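Local atomic coordinates of peroxinectin A (Dictyostelium discoideum, PDB entry 6ERC), a protein that uses hydrogen peroxide to oxidise phenolic donors and carries iodide and thiocyanate peroxidase activity, as a secreted haem enzyme of a social amoeba. Residues V292-T297 with R388-P393; V132-E135 with C139-Q142. One frame throughout, in Å; residues are numbered along the deposited sequence.

Interaction 1 of 2, residues V292-T297 with R388-P393; sequences VSNEFT and RDHGIP. With HEM (protoporphyrin IX containing Fe), chain F.
Asn294 and His390 form the tight part of this contact. His390 ND1 donates a hydrogen bond to Asn294 OD1 at 2.7 Å. The N-H...O angle is 148°, so the bond is somewhat bent. The donor meets a lone pair in the carbonyl plane of the amide. Amide and imidazole stand almost at right angles, 86° between planes. The oxygen comes to the ring at its edge, slightly tilted from its plane. Asn294 carries CG anti to its own nitrogen (chi1 -152°), and this swings the amide across to the histidine. The other ring nitrogen is engaged too, since His390 NE2 pairs with Thr119 OG1, so the imidazole is held at both ends.

The looser part lies between Glu295 and Ile392. Here Ile392 CD1 comes only to 4.1 Å from Glu295 CG, a plain apolar touch. The Glu295 chain bends, and its OE2 binds the backbone N of Ala30. This side is still buried, so it does not open to solvent.

Ser293 caps the helix start, with Ser293 OG accepting from Phe296 N at 3.1 Å. One turn on, Thr297 OG1 donates to haem O2D at 2.8 Å. Arg382 and Arg386, on helix 379-390, also bond the haem. The arrangement thus belongs to the wall of the haem pocket, at a propionate, in an animal haem peroxidase fold.

Interaction 2 of 2, residues V132-E135 with C139-Q142; sequences VVDE and CYEQ
Asp134 and Tyr140 meet with their flat groups nearly perpendicular. The carboxylate and ring planes are 84° apart. Asp134 CB sits against one edge of the phenol, 3.8 Å from Tyr140 CD1 and nearly level with the ring. With CG anti to the backbone nitrogen (chi1 -162°), the carboxylate also stays beside that edge. Its OD1 takes the backbone N of Lys37. The Lys37 side chain makes a cation-pi contact with the Tyr140 ring, and Tyr140 OH bonds Asp136 OD1. With an alanine here the CB contact would remain, but the Lys37 amide would probably be left without its acceptor.

Cys139 meets Val132 and Val133 through its sulfur. That sulfur lies against the backbone, with Cys139 SG 3.3 Å from Val132 O and 3.7 Å from Val133 CA. One methyl of Val133 comes alongside, with Val133 CG2 3.9 Å from Cys139 SG. The sulfur is tied by a disulfide to Cys126.

A water links the two backbones. It donates to Val132 O at 2.8 Å and accepts from Tyr140 N at 3.1 Å.

No direct hydrogen bond joins the two segments. The chemistry implies that this bend, in the long connection between strands 113-124 and 139-144, is held by the disulfide of Cys139 itself, a shared water and packing at a ring edge.

Interaction 2 comes first along the chain and closes before interaction 1 opens. Their centres lie 12 Å apart, on the same side of the molecule. Interaction 2 sits farther out, on strand 139-144 of a four-stranded antiparallel sheet. Interaction 1 lies deeper, where helices 294-300 and 379-390 meet. The two touch directly. Asn294 ND2 is 2.9 Å from Glu141 OE1 and 3.1 Å from Gln142 OE1, both probable hydrogen bonds. Gln142 CG also packs on His390 CD2. Glu141 makes a salt bridge with Arg28. The sheet next to the Cys126-Cys139 disulfide is thus joined through strand 139-144 to helices that line the haem pocket.

Interaction 1 of 2, residues V292-T297 with R388-P393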
ATOM      1  N   VAL A 292       4.483   5.298  11.179  1.00 51.80           N
ATOM      2  CA  VAL A 292       4.723   4.005  10.549  1.00 53.23           C
ATOM      3  C   VAL A 292       6.146   3.545  10.841  1.00 53.53           C
ATOM      4  O   VAL A 292       7.084   4.352  10.900  1.00 53.26           O
ATOM      5  CB  VAL A 292       4.466   4.089   9.034  1.00 54.05           C
ATOM      6  CG1 VAL A 292       4.837   2.772   8.345  1.00 52.50           C
ATOM      7  CG2 VAL A 292       3.014   4.447   8.759  1.00 52.39           C
ATOM      8  N   SER A 293       6.315   2.240  11.021  1.00 51.92           N
ATOM      9  CA  SER A 293       7.633   1.664  11.230  1.00 52.64           C
ATOM     10  C   SER A 293       8.291   1.358   9.893  1.00 52.39           C
ATOM     11  O   SER A 293       7.628   1.013   8.911  1.00 50.71           O
ATOM     12  CB  SER A 293       7.548   0.384  12.063  1.00 51.79           C
ATOM     13  OG  SER A 293       6.946  -0.658  11.317  1.00 50.40           O
ATOM     14  N   ASN A 294       9.618   1.481   9.869  1.00 53.46           N
ATOM     15  CA  ASN A 294      10.361   1.243   8.639  1.00 53.80           C
ATOM     16  C   ASN A 294      10.195  -0.191   8.159  1.00 52.31           C
ATOM     17  O   ASN A 294      10.140  -0.439   6.949  1.00 52.33           O
ATOM     18  CB  ASN A 294      11.838   1.566   8.856  1.00 54.14           C
ATOM     19  CG  ASN A 294      12.527   2.005   7.587  1.00 54.14           C
ATOM     20  OD1 ASN A 294      12.465   1.323   6.564  1.00 54.48           O
ATOM     21  ND2 ASN A 294      13.178   3.162   7.641  1.00 55.06           N
ATOM     22  N   GLU A 295      10.100  -1.143   9.087  1.00 50.52           N
ATOM     23  CA  GLU A 295       9.962  -2.541   8.699  1.00 51.51           C
ATOM     24  C   GLU A 295       8.567  -2.838   8.168  1.00 51.14           C
ATOM     25  O   GLU A 295       8.409  -3.713   7.310  1.00 50.85           O
ATOM     26  CB  GLU A 295      10.276  -3.454   9.885  1.00 53.40           C
ATOM     27  CG  GLU A 295      11.685  -3.300  10.449  1.00 52.62           C
ATOM     28  CD  GLU A 295      11.828  -2.090  11.358  1.00 53.34           C
ATOM     29  OE1 GLU A 295      10.894  -1.261  11.403  1.00 51.16           O
ATOM     30  OE2 GLU A 295      12.874  -1.972  12.032  1.00 54.92           O
ATOM     31  N   PHE A 296       7.552  -2.126   8.662  1.00 53.25           N
ATOM     32  CA  PHE A 296       6.181  -2.360   8.216  1.00 51.42           C
ATOM     33  C   PHE A 296       6.036  -2.060   6.731  1.00 50.62           C
ATOM     34  O   PHE A 296       5.640  -2.926   5.942  1.00 49.70           O
ATOM     35  CB  PHE A 296       5.215  -1.502   9.038  1.00 51.28           C
ATOM     36  CG  PHE A 296       3.786  -1.552   8.555  1.00 49.81           C
ATOM     37  CD1 PHE A 296       2.936  -2.571   8.956  1.00 50.78           C
ATOM     38  CD2 PHE A 296       3.289  -0.569   7.712  1.00 50.76           C
ATOM     39  CE1 PHE A 296       1.621  -2.615   8.516  1.00 50.02           C
ATOM     40  CE2 PHE A 296       1.971  -0.609   7.271  1.00 50.66           C
ATOM     41  CZ  PHE A 296       1.140  -1.632   7.674  1.00 49.22           C
ATOM     42  N   THR A 297       6.358  -0.832   6.328  1.00 50.80           N
ATOM     43  CA  THR A 297       6.150  -0.437   4.942  1.00 52.61           C
ATOM     44  C   THR A 297       7.210  -1.017   4.014  1.00 53.42           C
ATOM     45  O   THR A 297       6.903  -1.352   2.865  1.00 53.04           O
ATOM     46  CB  THR A 297       6.124   1.091   4.833  1.00 53.21           C
ATOM     47  OG1 THR A 297       5.735   1.471   3.509  1.00 54.45           O
ATOM     48  CG2 THR A 297       7.481   1.701   5.147  1.00 53.18           C
ATOM     49  N   ARG A 388      17.489  -3.089   1.277  1.00 57.20           N
ATOM     50  CA  ARG A 388      18.920  -2.851   1.421  1.00 58.79           C
ATOM     51  C   ARG A 388      19.232  -1.362   1.468  1.00 58.66           C
ATOM     52  O   ARG A 388      20.217  -0.954   2.097  1.00 57.40           O
ATOM     53  CB  ARG A 388      19.670  -3.527   0.273  1.00 58.74           C
ATOM     54  CG  ARG A 388      19.531  -5.039   0.280  1.00 57.89           C
ATOM     55  CD  ARG A 388      20.025  -5.665  -1.007  1.00 58.56           C
ATOM     56  NE  ARG A 388      19.903  -7.118  -0.978  1.00 58.17           N
ATOM     57  CZ  ARG A 388      20.381  -7.931  -1.916  1.00 59.74           C
ATOM     58  NH1 ARG A 388      21.020  -7.433  -2.967  1.00 59.77           N
ATOM     59  NH2 ARG A 388      20.223  -9.243  -1.800  1.00 59.53           N
ATOM     60  N   ASP A 389      18.407  -0.542   0.814  1.00 58.71           N
ATOM     61  CA  ASP A 389      18.533   0.907   0.930  1.00 58.19           C
ATOM     62  C   ASP A 389      18.257   1.363   2.359  1.00 56.47           C
ATOM     63  O   ASP A 389      18.994   2.182   2.917  1.00 56.59           O
ATOM     64  CB  ASP A 389      17.577   1.582  -0.056  1.00 58.39           C
ATOM     65  CG  ASP A 389      17.591   3.098   0.044  1.00 58.98           C
ATOM     66  OD1 ASP A 389      18.368   3.650   0.850  1.00 59.89           O
ATOM     67  OD2 ASP A 389      16.819   3.742  -0.696  1.00 57.26           O
ATOM     68  N   HIS A 390      17.197   0.833   2.969  1.00 56.71           N
ATOM     69  CA  HIS A 390      16.813   1.228   4.319  1.00 56.88           C
ATOM     70  C   HIS A 390      17.625   0.532   5.398  1.00 56.08           C
ATOM     71  O   HIS A 390      17.513   0.908   6.570  1.00 54.98           O
ATOM     72  CB  HIS A 390      15.327   0.938   4.558  1.00 57.91           C
ATOM     73  CG  HIS A 390      14.401   1.756   3.711  1.00 57.73           C
ATOM     74  ND1 HIS A 390      13.063   1.908   4.006  1.00 57.30           N
ATOM     75  CD2 HIS A 390      14.618   2.460   2.575  1.00 58.20           C
ATOM     76  CE1 HIS A 390      12.497   2.675   3.091  1.00 57.75           C
ATOM     77  NE2 HIS A 390      13.419   3.023   2.211  1.00 57.97           N
ATOM     78  N   GLY A 391      18.421  -0.470   5.045  1.00 57.73           N
ATOM     79  CA  GLY A 391      19.213  -1.178   6.031  1.00 56.15           C
ATOM     80  C   GLY A 391      18.405  -2.134   6.879  1.00 55.21           C
ATOM     81  O   GLY A 391      18.662  -2.261   8.082  1.00 55.03           O
ATOM     82  N   ILE A 392      17.423  -2.806   6.285  1.00 54.72           N
ATOM     83  CA  ILE A 392      16.642  -3.793   7.040  1.00 55.14           C
ATOM     84  C   ILE A 392      17.568  -4.924   7.477  1.00 55.60           C
ATOM     85  O   ILE A 392      18.307  -5.477   6.637  1.00 56.78           O
ATOM     86  CB  ILE A 392      15.476  -4.331   6.185  1.00 56.43           C
ATOM     87  CG1 ILE A 392      14.496  -3.202   5.835  1.00 54.80           C
ATOM     88  CG2 ILE A 392      14.749  -5.477   6.900  1.00 55.05           C
ATOM     89  CD1 ILE A 392      13.753  -2.604   7.026  1.00 53.43           C
ATOM     90  N   PRO A 393      17.586  -5.304   8.751  1.00 55.86           N
ATOM     91  CA  PRO A 393      18.491  -6.371   9.194  1.00 54.95           C
ATOM     92  C   PRO A 393      18.208  -7.675   8.471  1.00 56.00           C
ATOM     93  O   PRO A 393      17.151  -7.832   7.841  1.00 55.28           O
ATOM     94  CB  PRO A 393      18.186  -6.494  10.694  1.00 55.19           C
ATOM     95  CG  PRO A 393      17.645  -5.182  11.074  1.00 56.32           C
ATOM     96  CD  PRO A 393      16.869  -4.699   9.885  1.00 55.43           C
TER
HETATM   97  CHA HEM F 604       5.258   0.009  -2.801  1.00 54.12           C
HETATM   98  CHB HEM F 604       3.414  -1.173  -7.111  1.00 50.11           C
HETATM   99  CHC HEM F 604       0.030  -3.879  -4.898  1.00 47.77           C
HETATM  100  CHD HEM F 604       2.039  -2.878  -0.606  1.00 52.38           C
HETATM  101  C1A HEM F 604       5.087  -0.129  -4.156  1.00 52.15           C
HETATM  102  C2A HEM F 604       5.975   0.376  -5.174  1.00 50.82           C
HETATM  103  C3A HEM F 604       5.474   0.051  -6.369  1.00 49.41           C
HETATM  104  C4A HEM F 604       4.243  -0.670  -6.142  1.00 49.80           C
HETATM  105  CMA HEM F 604       6.075   0.382  -7.753  1.00 45.54           C
HETATM  106  CAA HEM F 604       7.278   1.140  -4.887  1.00 51.66           C
HETATM  107  CBA HEM F 604       8.423   0.237  -5.323  1.00 52.61           C
HETATM  108  CGA HEM F 604       9.683   0.617  -4.591  1.00 54.79           C
HETATM  109  O1A HEM F 604       9.721   0.490  -3.339  1.00 54.82           O
HETATM  110  O2A HEM F 604      10.659   1.037  -5.261  1.00 54.01           O
HETATM  111  C1B HEM F 604       2.332  -1.987  -6.876  1.00 49.24           C
HETATM  112  C2B HEM F 604       1.460  -2.516  -7.896  1.00 47.71           C
HETATM  113  C3B HEM F 604       0.519  -3.261  -7.292  1.00 48.25           C
HETATM  114  C4B HEM F 604       0.773  -3.227  -5.865  1.00 49.49           C
HETATM  115  CMB HEM F 604       1.654  -2.210  -9.394  1.00 43.14           C
HETATM  116  CAB HEM F 604      -0.654  -4.058  -7.909  1.00 47.63           C
HETATM  117  CBB HEM F 604      -0.852  -4.168  -9.226  1.00 48.58           C
HETATM  118  C1C HEM F 604       0.276  -3.858  -3.542  1.00 47.66           C
HETATM  119  C2C HEM F 604      -0.484  -4.551  -2.516  1.00 48.10           C
HETATM  120  C3C HEM F 604       0.078  -4.267  -1.321  1.00 49.54           C
HETATM  121  C4C HEM F 604       1.202  -3.392  -1.573  1.00 51.55           C
HETATM  122  CMC HEM F 604      -1.700  -5.436  -2.863  1.00 45.50           C
HETATM  123  CAC HEM F 604      -0.263  -4.696   0.130  1.00 47.87           C
HETATM  124  CBC HEM F 604      -1.277  -5.484   0.496  1.00 47.73           C
HETATM  125  C1D HEM F 604       3.054  -1.978  -0.824  1.00 52.10           C
HETATM  126  C2D HEM F 604       3.832  -1.316   0.198  1.00 51.41           C
HETATM  127  C3D HEM F 604       4.722  -0.531  -0.416  1.00 54.18           C
HETATM  128  C4D HEM F 604       4.530  -0.651  -1.840  1.00 54.05           C
HETATM  129  CMD HEM F 604       3.657  -1.529   1.715  1.00 49.08           C
HETATM  130  CAD HEM F 604       5.766   0.396   0.231  1.00 53.66           C
HETATM  131  CBD HEM F 604       4.996   1.648   0.641  1.00 54.33           C
HETATM  132  CGD HEM F 604       5.854   2.883   0.514  1.00 53.26           C
HETATM  133  O1D HEM F 604       5.925   3.445  -0.609  1.00 51.67           O
HETATM  134  O2D HEM F 604       6.464   3.320   1.522  1.00 51.47           O
HETATM  135  NA  HEM F 604       4.036  -0.762  -4.782  1.00 54.14           N
HETATM  136  NB  HEM F 604       1.887  -2.439  -5.649  1.00 54.65           N
HETATM  137  NC  HEM F 604       1.294  -3.161  -2.928  1.00 52.80           N
HETATM  138  ND  HEM F 604       3.506  -1.547  -2.054  1.00 55.15           N
HETATM  139 FE   HEM F 604       2.672  -1.943  -3.823  1.00 61.91          FE

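Interaction 2 of 2, residues V132-E135 with C139-Q142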
ATOM      1  N   VAL A 132      21.508   3.636  13.555  1.00 56.50           N
ATOM      2  CA  VAL A 132      22.860   3.118  13.381  1.00 58.91           C
ATOM      3  C   VAL A 132      23.749   4.258  12.911  1.00 58.14           C
ATOM      4  O   VAL A 132      23.312   5.152  12.181  1.00 57.78           O
ATOM      5  CB  VAL A 132      22.908   1.936  12.383  1.00 57.86           C
ATOM      6  CG1 VAL A 132      22.540   2.387  10.969  1.00 57.19           C
ATOM      7  CG2 VAL A 132      24.282   1.292  12.399  1.00 57.30           C
ATOM      8  N   VAL A 133      25.009   4.223  13.337  1.00 58.29           N
ATOM      9  CA  VAL A 133      25.994   5.193  12.872  1.00 59.41           C
ATOM     10  C   VAL A 133      26.356   4.838  11.434  1.00 59.12           C
ATOM     11  O   VAL A 133      26.954   3.790  11.175  1.00 59.21           O
ATOM     12  CB  VAL A 133      27.234   5.215  13.774  1.00 59.90           C
ATOM     13  CG1 VAL A 133      28.348   6.060  13.153  1.00 60.33           C
ATOM     14  CG2 VAL A 133      26.871   5.753  15.150  1.00 59.15           C
ATOM     15  N   ASP A 134      25.988   5.706  10.497  1.00 59.89           N
ATOM     16  CA  ASP A 134      26.321   5.483   9.103  1.00 59.91           C
ATOM     17  C   ASP A 134      27.839   5.449   8.925  1.00 60.02           C
ATOM     18  O   ASP A 134      28.612   5.812   9.813  1.00 61.26           O
ATOM     19  CB  ASP A 134      25.709   6.575   8.226  1.00 59.52           C
ATOM     20  CG  ASP A 134      25.651   6.185   6.763  1.00 59.26           C
ATOM     21  OD1 ASP A 134      24.728   5.429   6.392  1.00 58.90           O
ATOM     22  OD2 ASP A 134      26.527   6.628   5.990  1.00 59.31           O
ATOM     23  N   GLU A 135      28.260   5.012   7.742  1.00 60.10           N
ATOM     24  CA  GLU A 135      29.679   4.875   7.457  1.00 61.12           C
ATOM     25  C   GLU A 135      30.381   6.222   7.331  1.00 61.26           C
ATOM     26  O   GLU A 135      31.614   6.262   7.366  1.00 61.35           O
ATOM     27  CB  GLU A 135      29.853   4.040   6.189  1.00 61.44           C
ATOM     28  CG  GLU A 135      28.891   2.846   6.150  1.00 62.94           C
ATOM     29  CD  GLU A 135      29.203   1.839   5.068  1.00 63.57           C
ATOM     30  OE1 GLU A 135      30.345   1.831   4.560  1.00 63.19           O
ATOM     31  OE2 GLU A 135      28.292   1.049   4.731  1.00 63.88           O
ATOM     32  N   CYS A 139      24.063   9.584  11.736  1.00 59.44           N
ATOM     33  CA  CYS A 139      22.900   8.710  11.790  1.00 58.80           C
ATOM     34  C   CYS A 139      21.779   9.271  10.930  1.00 58.42           C
ATOM     35  O   CYS A 139      21.456  10.465  11.003  1.00 57.57           O
ATOM     36  CB  CYS A 139      22.426   8.520  13.232  1.00 58.28           C
ATOM     37  SG  CYS A 139      23.612   7.639  14.265  1.00 59.47           S
ATOM     38  N   TYR A 140      21.190   8.396  10.120  1.00 56.82           N
ATOM     39  CA  TYR A 140      20.126   8.782   9.196  1.00 58.36           C
ATOM     40  C   TYR A 140      18.901   7.908   9.371  1.00 58.06           C
ATOM     41  O   TYR A 140      18.988   6.746   9.781  1.00 57.46           O
ATOM     42  CB  TYR A 140      20.564   8.695   7.726  1.00 57.93           C
ATOM     43  CG  TYR A 140      21.739   9.576   7.417  1.00 58.55           C
ATOM     44  CD1 TYR A 140      23.010   9.047   7.375  1.00 59.30           C
ATOM     45  CD2 TYR A 140      21.585  10.943   7.193  1.00 58.81           C
ATOM     46  CE1 TYR A 140      24.104   9.832   7.104  1.00 59.84           C
ATOM     47  CE2 TYR A 140      22.678  11.740   6.926  1.00 60.64           C
ATOM     48  CZ  TYR A 140      23.934  11.186   6.880  1.00 60.46           C
ATOM     49  OH  TYR A 140      25.017  11.990   6.607  1.00 62.59           O
ATOM     50  N   GLU A 141      17.764   8.491   9.020  1.00 58.68           N
ATOM     51  CA  GLU A 141      16.496   7.783   9.022  1.00 57.62           C
ATOM     52  C   GLU A 141      15.690   8.168   7.795  1.00 57.68           C
ATOM     53  O   GLU A 141      15.747   9.316   7.339  1.00 58.00           O
ATOM     54  CB  GLU A 141      15.705   8.095  10.306  1.00 57.13           C
ATOM     55  CG  GLU A 141      14.423   7.289  10.480  1.00 57.39           C
ATOM     56  CD  GLU A 141      14.627   5.793  10.258  1.00 57.25           C
ATOM     57  OE1 GLU A 141      14.473   5.335   9.104  1.00 55.57           O
ATOM     58  OE2 GLU A 141      14.942   5.075  11.231  1.00 57.64           O
ATOM     59  N   GLN A 142      14.981   7.187   7.237  1.00 56.86           N
ATOM     60  CA  GLN A 142      14.179   7.454   6.056  1.00 57.80           C
ATOM     61  C   GLN A 142      12.942   8.275   6.409  1.00 57.27           C
ATOM     62  O   GLN A 142      12.432   8.236   7.536  1.00 55.87           O
ATOM     63  CB  GLN A 142      13.766   6.149   5.363  1.00 57.42           C
ATOM     64  CG  GLN A 142      14.837   5.541   4.456  1.00 57.38           C
ATOM     65  CD  GLN A 142      15.971   4.890   5.228  1.00 57.20           C
ATOM     66  OE1 GLN A 142      15.750   4.236   6.246  1.00 55.55           O
ATOM     67  NE2 GLN A 142      17.192   5.068   4.744  1.00 57.32           N
TER
HETATM   68  O   HOH W   1      22.011   5.475   9.713  1.00 50.40           O